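Local coordinates for protein probable cobalt-precorrin-6B C(15)-methyltransferase (decarboxylating) (Methanothermobacter thermautotrophicus, PDB 1L3C) that probably methylates cobalt-precorrin-6B at C-15 with S-adenosyl-L-methionine and removes the C-12 carboxylate, giving cobalt-precorrin-7 on the anaerobic route to adenosylcobalamin, at residues E6-P11 and E72-R77; A18-C23 and L159-G164. One frame throughout, in Å; residues are numbered along the deposited sequence.

Contact 1 (E6-P11 and E72-R77); sequences EFIKNP and EMNLQR
The side-chain amide of Asn74 reads both backbone polar groups of Ile8, much as a neighbouring strand would. Ile8 N donates to Asn74 OD1 over 2.7 Å, in the carbonyl plane and on a lone pair, with an N-H...O angle of 162°. In return Asn74 ND2 reaches Ile8 O at 3.1 Å, again on a lone pair and with the acceptor close to the amide plane. The two bonds fix the rotation of the amide, and ND2 has a second acceptor in Thr44 O. With CG beside its backbone N (chi1 -75°), Asn74 also sets its amide against Phe7, whose CD2 lies 3.7 Å from Asn74 CG; ring and amide planes are 68° apart. This is the tight, buried part of the contact.

Toward solvent the fit is looser and apolar, resting on Met73, a selenomethionine. Ile8 passes Asn74 in the opposite direction and crosses Met73 at about a right angle: Ile8 CD1 lies 3.9 Å from Met73 CB, and Ile8 CG2 is 4.0 Å from the selenium. The exposed Arg77 chain also crosses Ile8 at about a right angle.

Thr44 belongs to the glycine-rich S-adenosyl-L-methionine loop, so Asn74 joins the N-terminal segment to the edge of the cofactor site. Phe7 packs on Thr44, Pro16 and Ile2, while Asn74 and Leu75 rest on Leu49 of helix 46-52, and Leu75 meets Val84 of strand 84-88 from helix 65-77.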
loop_
_atom_site.group_PDB
_atom_site.type_symbol
_atom_site.label_atom_id
_atom_site.label_comp_id
_atom_site.label_asym_id
_atom_site.label_seq_id
_atom_site.Cartn_x
_atom_site.Cartn_y
_atom_site.Cartn_z
ATOM N N GLU A 6 -2.963 22.228 -9.910
ATOM C CA GLU A 6 -3.070 23.686 -9.943
ATOM C C GLU A 6 -1.823 24.396 -9.441
ATOM O O GLU A 6 -1.868 25.567 -9.031
ATOM C CB GLU A 6 -4.302 24.138 -9.161
ATOM C CG GLU A 6 -5.615 23.724 -9.818
ATOM C CD GLU A 6 -6.836 24.040 -8.965
ATOM O OE1 GLU A 6 -6.726 24.859 -8.013
ATOM O OE2 GLU A 6 -7.906 23.452 -9.247
ATOM N N PHE A 7 -0.713 23.673 -9.479
ATOM C CA PHE A 7 0.566 24.195 -9.050
ATOM C C PHE A 7 1.436 24.407 -10.263
ATOM O O PHE A 7 1.337 23.673 -11.244
ATOM C CB PHE A 7 1.287 23.227 -8.110
ATOM C CG PHE A 7 0.882 23.358 -6.680
ATOM C CD1 PHE A 7 -0.190 22.611 -6.167
ATOM C CD2 PHE A 7 1.555 24.243 -5.841
ATOM C CE1 PHE A 7 -0.591 22.755 -4.853
ATOM C CE2 PHE A 7 1.159 24.395 -4.512
ATOM C CZ PHE A 7 0.080 23.644 -4.016
ATOM N N ILE A 8 2.291 25.419 -10.179
ATOM C CA ILE A 8 3.234 25.759 -11.232
ATOM C C ILE A 8 4.461 24.911 -10.921
ATOM O O ILE A 8 4.993 24.970 -9.809
ATOM C CB ILE A 8 3.574 27.248 -11.157
ATOM C CG1 ILE A 8 2.364 28.065 -11.608
ATOM C CG2 ILE A 8 4.814 27.563 -11.967
ATOM C CD1 ILE A 8 2.347 29.474 -11.086
ATOM N N LYS A 9 4.846 24.068 -11.870
ATOM C CA LYS A 9 5.986 23.171 -11.709
ATOM C C LYS A 9 7.247 23.693 -12.406
ATOM O O LYS A 9 7.189 24.538 -13.302
ATOM C CB LYS A 9 5.630 21.785 -12.276
ATOM C CG LYS A 9 5.151 20.752 -11.260
ATOM C CD LYS A 9 4.031 19.869 -11.830
ATOM C CE LYS A 9 2.669 20.247 -11.208
ATOM N NZ LYS A 9 1.487 19.548 -11.788
ATOM N N ASN A 10 8.390 23.154 -12.014
ATOM C CA ASN A 10 9.664 23.530 -12.597
ATOM C C ASN A 10 10.484 22.249 -12.673
ATOM O O ASN A 10 10.382 21.391 -11.798
ATOM C CB ASN A 10 10.359 24.546 -11.703
ATOM C CG ASN A 10 11.718 24.945 -12.222
ATOM O OD1 ASN A 10 12.631 24.131 -12.286
ATOM N ND2 ASN A 10 11.864 26.201 -12.585
ATOM N N PRO A 11 11.271 22.080 -13.744
ATOM C CA PRO A 11 12.103 20.882 -13.925
ATOM C C PRO A 11 13.068 20.509 -12.790
ATOM O O PRO A 11 13.087 19.361 -12.343
ATOM C CB PRO A 11 12.841 21.170 -15.245
ATOM C CG PRO A 11 12.781 22.679 -15.377
ATOM C CD PRO A 11 11.387 22.976 -14.907
ATOM N N GLU A 72 7.350 31.271 -4.779
ATOM C CA GLU A 72 6.951 32.660 -4.947
ATOM C C GLU A 72 5.758 32.761 -5.920
ATOM O O GLU A 72 4.734 33.400 -5.621
ATOM C CB GLU A 72 8.148 33.447 -5.498
ATOM C CG GLU A 72 7.890 34.911 -5.827
ATOM C CD GLU A 72 8.088 35.800 -4.623
ATOM O OE1 GLU A 72 7.113 36.032 -3.869
ATOM O OE2 GLU A 72 9.237 36.249 -4.424
HETATM N N MSE A 73 5.886 32.106 -7.070
HETATM C CA MSE A 73 4.832 32.119 -8.087
HETATM C C MSE A 73 3.530 31.518 -7.653
HETATM O O MSE A 73 2.458 32.072 -7.922
HETATM C CB MSE A 73 5.273 31.372 -9.310
HETATM C CG MSE A 73 6.281 32.118 -10.104
HETATM SE SE MSE A 73 6.597 31.191 -11.736
HETATM C CE MSE A 73 8.283 30.391 -11.349
ATOM N N ASN A 74 3.614 30.341 -7.045
ATOM C CA ASN A 74 2.408 29.686 -6.562
ATOM C C ASN A 74 1.716 30.514 -5.469
ATOM O O ASN A 74 0.494 30.585 -5.420
ATOM C CB ASN A 74 2.713 28.244 -6.137
ATOM C CG ASN A 74 2.904 27.322 -7.345
ATOM O OD1 ASN A 74 2.062 27.302 -8.254
ATOM N ND2 ASN A 74 4.025 26.607 -7.396
ATOM N N LEU A 75 2.503 31.207 -4.656
ATOM C CA LEU A 75 1.948 32.054 -3.632
ATOM C C LEU A 75 1.106 33.132 -4.288
ATOM O O LEU A 75 -0.044 33.343 -3.908
ATOM C CB LEU A 75 3.062 32.687 -2.826
ATOM C CG LEU A 75 3.708 31.796 -1.775
ATOM C CD1 LEU A 75 4.898 32.564 -1.167
ATOM C CD2 LEU A 75 2.666 31.382 -0.681
ATOM N N GLN A 76 1.662 33.787 -5.304
ATOM C CA GLN A 76 0.954 34.857 -6.015
ATOM C C GLN A 76 -0.324 34.422 -6.690
ATOM O O GLN A 76 -1.351 35.099 -6.572
ATOM C CB GLN A 76 1.832 35.475 -7.078
ATOM C CG GLN A 76 2.991 36.209 -6.535
ATOM C CD GLN A 76 3.882 36.675 -7.633
ATOM O OE1 GLN A 76 3.405 37.016 -8.722
ATOM N NE2 GLN A 76 5.193 36.657 -7.385
ATOM N N ARG A 77 -0.260 33.310 -7.415
ATOM C CA ARG A 77 -1.428 32.805 -8.120
ATOM C C ARG A 77 -2.616 32.517 -7.222
ATOM O O ARG A 77 -3.741 32.402 -7.700
ATOM C CB ARG A 77 -1.096 31.537 -8.885
ATOM C CG ARG A 77 0.202 31.597 -9.627
ATOM C CD ARG A 77 0.346 32.890 -10.414
ATOM N NE ARG A 77 1.732 33.124 -10.816
ATOM C CZ ARG A 77 2.098 33.739 -11.939
ATOM N NH1 ARG A 77 1.182 34.196 -12.793
ATOM N NH2 ARG A 77 3.387 33.889 -12.213
#

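Contact 2 (A18-C23 and L159-G164)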
loop_
_atom_site.group_PDB
_atom_site.type_symbol
_atom_site.label_atom_id
_atom_site.label_comp_id
_atom_site.label_asym_id
_atom_site.label_seq_id
_atom_site.Cartn_x
_atom_site.Cartn_y
_atom_site.Cartn_z
ATOM N N ALA A 18 2.145 15.367 -2.642
ATOM C CA ALA A 18 0.799 14.905 -2.947
ATOM C C ALA A 18 -0.185 15.529 -1.956
ATOM O O ALA A 18 0.083 15.603 -0.753
ATOM C CB ALA A 18 0.735 13.389 -2.869
HETATM N N MSE A 19 -1.333 15.955 -2.469
HETATM C CA MSE A 19 -2.357 16.591 -1.665
HETATM C C MSE A 19 -2.720 15.818 -0.418
HETATM O O MSE A 19 -2.899 16.401 0.642
HETATM C CB MSE A 19 -3.604 16.800 -2.496
HETATM C CG MSE A 19 -4.555 17.815 -1.916
HETATM SE SE MSE A 19 -6.319 17.403 -2.528
HETATM C CE MSE A 19 -6.839 19.045 -3.394
ATOM N N GLU A 20 -2.838 14.501 -0.547
ATOM C CA GLU A 20 -3.206 13.641 0.587
ATOM C C GLU A 20 -2.170 13.727 1.724
ATOM O O GLU A 20 -2.531 13.631 2.899
ATOM C CB GLU A 20 -3.417 12.180 0.141
ATOM C CG GLU A 20 -4.552 11.935 -0.860
ATOM C CD GLU A 20 -4.228 12.270 -2.336
ATOM O OE1 GLU A 20 -3.073 12.627 -2.690
ATOM O OE2 GLU A 20 -5.167 12.153 -3.156
ATOM N N VAL A 21 -0.900 13.940 1.371
ATOM C CA VAL A 21 0.165 14.079 2.354
ATOM C C VAL A 21 0.081 15.455 3.000
ATOM O O VAL A 21 0.168 15.575 4.220
ATOM C CB VAL A 21 1.550 13.915 1.696
ATOM C CG1 VAL A 21 2.695 14.196 2.694
ATOM C CG2 VAL A 21 1.675 12.520 1.163
ATOM N N ARG A 22 -0.099 16.489 2.181
ATOM C CA ARG A 22 -0.211 17.875 2.669
ATOM C C ARG A 22 -1.404 17.980 3.625
ATOM O O ARG A 22 -1.380 18.701 4.626
ATOM C CB ARG A 22 -0.389 18.842 1.491
ATOM C CG ARG A 22 0.854 19.021 0.645
ATOM C CD ARG A 22 0.688 20.147 -0.389
ATOM N NE ARG A 22 0.115 19.702 -1.659
ATOM C CZ ARG A 22 -1.051 20.117 -2.153
ATOM N NH1 ARG A 22 -1.810 21.013 -1.498
ATOM N NH2 ARG A 22 -1.466 19.613 -3.307
ATOM N N CYS A 23 -2.427 17.195 3.332
ATOM C CA CYS A 23 -3.604 17.177 4.155
ATOM C C CYS A 23 -3.216 16.695 5.551
ATOM O O CYS A 23 -3.524 17.349 6.551
ATOM C CB CYS A 23 -4.646 16.266 3.512
ATOM S SG CYS A 23 -6.287 16.645 4.047
ATOM N N LEU A 159 2.327 6.595 4.086
ATOM C CA LEU A 159 1.151 6.621 3.248
ATOM C C LEU A 159 1.392 6.097 1.849
ATOM O O LEU A 159 2.373 6.449 1.191
ATOM C CB LEU A 159 0.577 8.021 3.126
ATOM C CG LEU A 159 0.016 8.677 4.374
ATOM C CD1 LEU A 159 -0.737 9.903 3.872
ATOM C CD2 LEU A 159 -0.921 7.740 5.149
ATOM N N ASN A 160 0.480 5.249 1.405
ATOM C CA ASN A 160 0.527 4.704 0.075
ATOM C C ASN A 160 -0.796 5.112 -0.501
ATOM O O ASN A 160 -1.847 4.704 -0.009
ATOM C CB ASN A 160 0.673 3.205 0.111
ATOM C CG ASN A 160 2.112 2.795 0.105
ATOM O OD1 ASN A 160 2.744 2.752 -0.952
ATOM N ND2 ASN A 160 2.662 2.540 1.281
ATOM N N ILE A 161 -0.733 5.965 -1.511
ATOM C CA ILE A 161 -1.918 6.521 -2.141
ATOM C C ILE A 161 -2.061 6.093 -3.594
ATOM O O ILE A 161 -1.074 6.018 -4.325
ATOM C CB ILE A 161 -1.846 8.053 -2.138
ATOM C CG1 ILE A 161 -1.523 8.551 -0.734
ATOM C CG2 ILE A 161 -3.137 8.641 -2.648
ATOM C CD1 ILE A 161 -0.723 9.837 -0.746
ATOM N N ALA A 162 -3.291 5.799 -3.996
ATOM C CA ALA A 162 -3.575 5.438 -5.366
ATOM C C ALA A 162 -4.806 6.274 -5.720
ATOM O O ALA A 162 -5.724 6.419 -4.905
ATOM C CB ALA A 162 -3.876 3.964 -5.498
ATOM N N ARG A 163 -4.774 6.885 -6.900
ATOM C CA ARG A 163 -5.855 7.725 -7.390
ATOM C C ARG A 163 -6.352 7.074 -8.667
ATOM O O ARG A 163 -5.587 6.461 -9.388
ATOM C CB ARG A 163 -5.349 9.148 -7.700
ATOM C CG ARG A 163 -4.748 9.911 -6.518
ATOM C CD ARG A 163 -4.285 11.273 -6.963
ATOM N NE ARG A 163 -3.545 11.976 -5.922
ATOM C CZ ARG A 163 -2.537 12.822 -6.151
ATOM N NH1 ARG A 163 -2.128 13.088 -7.391
ATOM N NH2 ARG A 163 -1.936 13.411 -5.130
ATOM N N GLY A 164 -7.639 7.162 -8.936
ATOM C CA GLY A 164 -8.145 6.571 -10.153
ATOM C C GLY A 164 -7.949 7.500 -11.345
ATOM O O GLY A 164 -8.053 8.713 -11.201
#
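Glu20 lays its CB over the CD1 methyl of Ile161, 3.7 Å away, then bends at chi2 (79°) to bring its carboxylate alongside the guanidinium of Arg163. The arginine, its chain drawn out straight, faces the carboxylate and holds it with NE and NH2, one nitrogen to each oxygen. Its NH2 gives a straight bond to the syn lone pair of Glu20 OE1 (2.8 Å, 166°), with that oxygen in the guanidinium plane; NE meets Glu20 OE2 at 3.2 Å from 18° outside the carboxylate plane. The two flat groups are nearly coplanar. Arg163 NH2 also passes 3.5 Å from Ala18 CB and bridges to Asp4, which also forms a salt bridge with Arg22. Were Arg163 an alanine, the Glu20 carboxylate would probably lose its cationic mate and Asp4 one of its arginine partners.

Farther along, the Val21 side chain crosses that of Ile161 at about a right angle, CG2 4.1 Å from Ile161 CD1, with Leu159 beyond. Helix 19-29 thus lies over strand 154-166, one of the two edge strands within this chain, with strand 171-184 beside it. Residues 159-163 pair antiparallel with a strand of a second subunit, continuing the sheet across the interface, and Glu20 packs on Leu24 of that subunit.

Overall arrangement
From the N terminus the chain enters contact 1 at 6-11, then contact 2 at 18-23, where helix 19-29 begins. It next runs through the first strands and helices of the methyltransferase domain to 72-77 on helix 65-77, closing contact 1 across 60 residues. After the remaining parallel strands, 159-164 closes contact 2 across 135 residues. The two closures therefore cross rather than nest. Contact 1 ties the N-terminal segment to the Rossmann-like half beside the cofactor loop; contact 2 ties the first helix to the antiparallel end of the sheet, where subunits meet. Their centres are about 19 Å apart, and they touch where Phe7 CE1 packs 3.6 Å from Arg22 NH2.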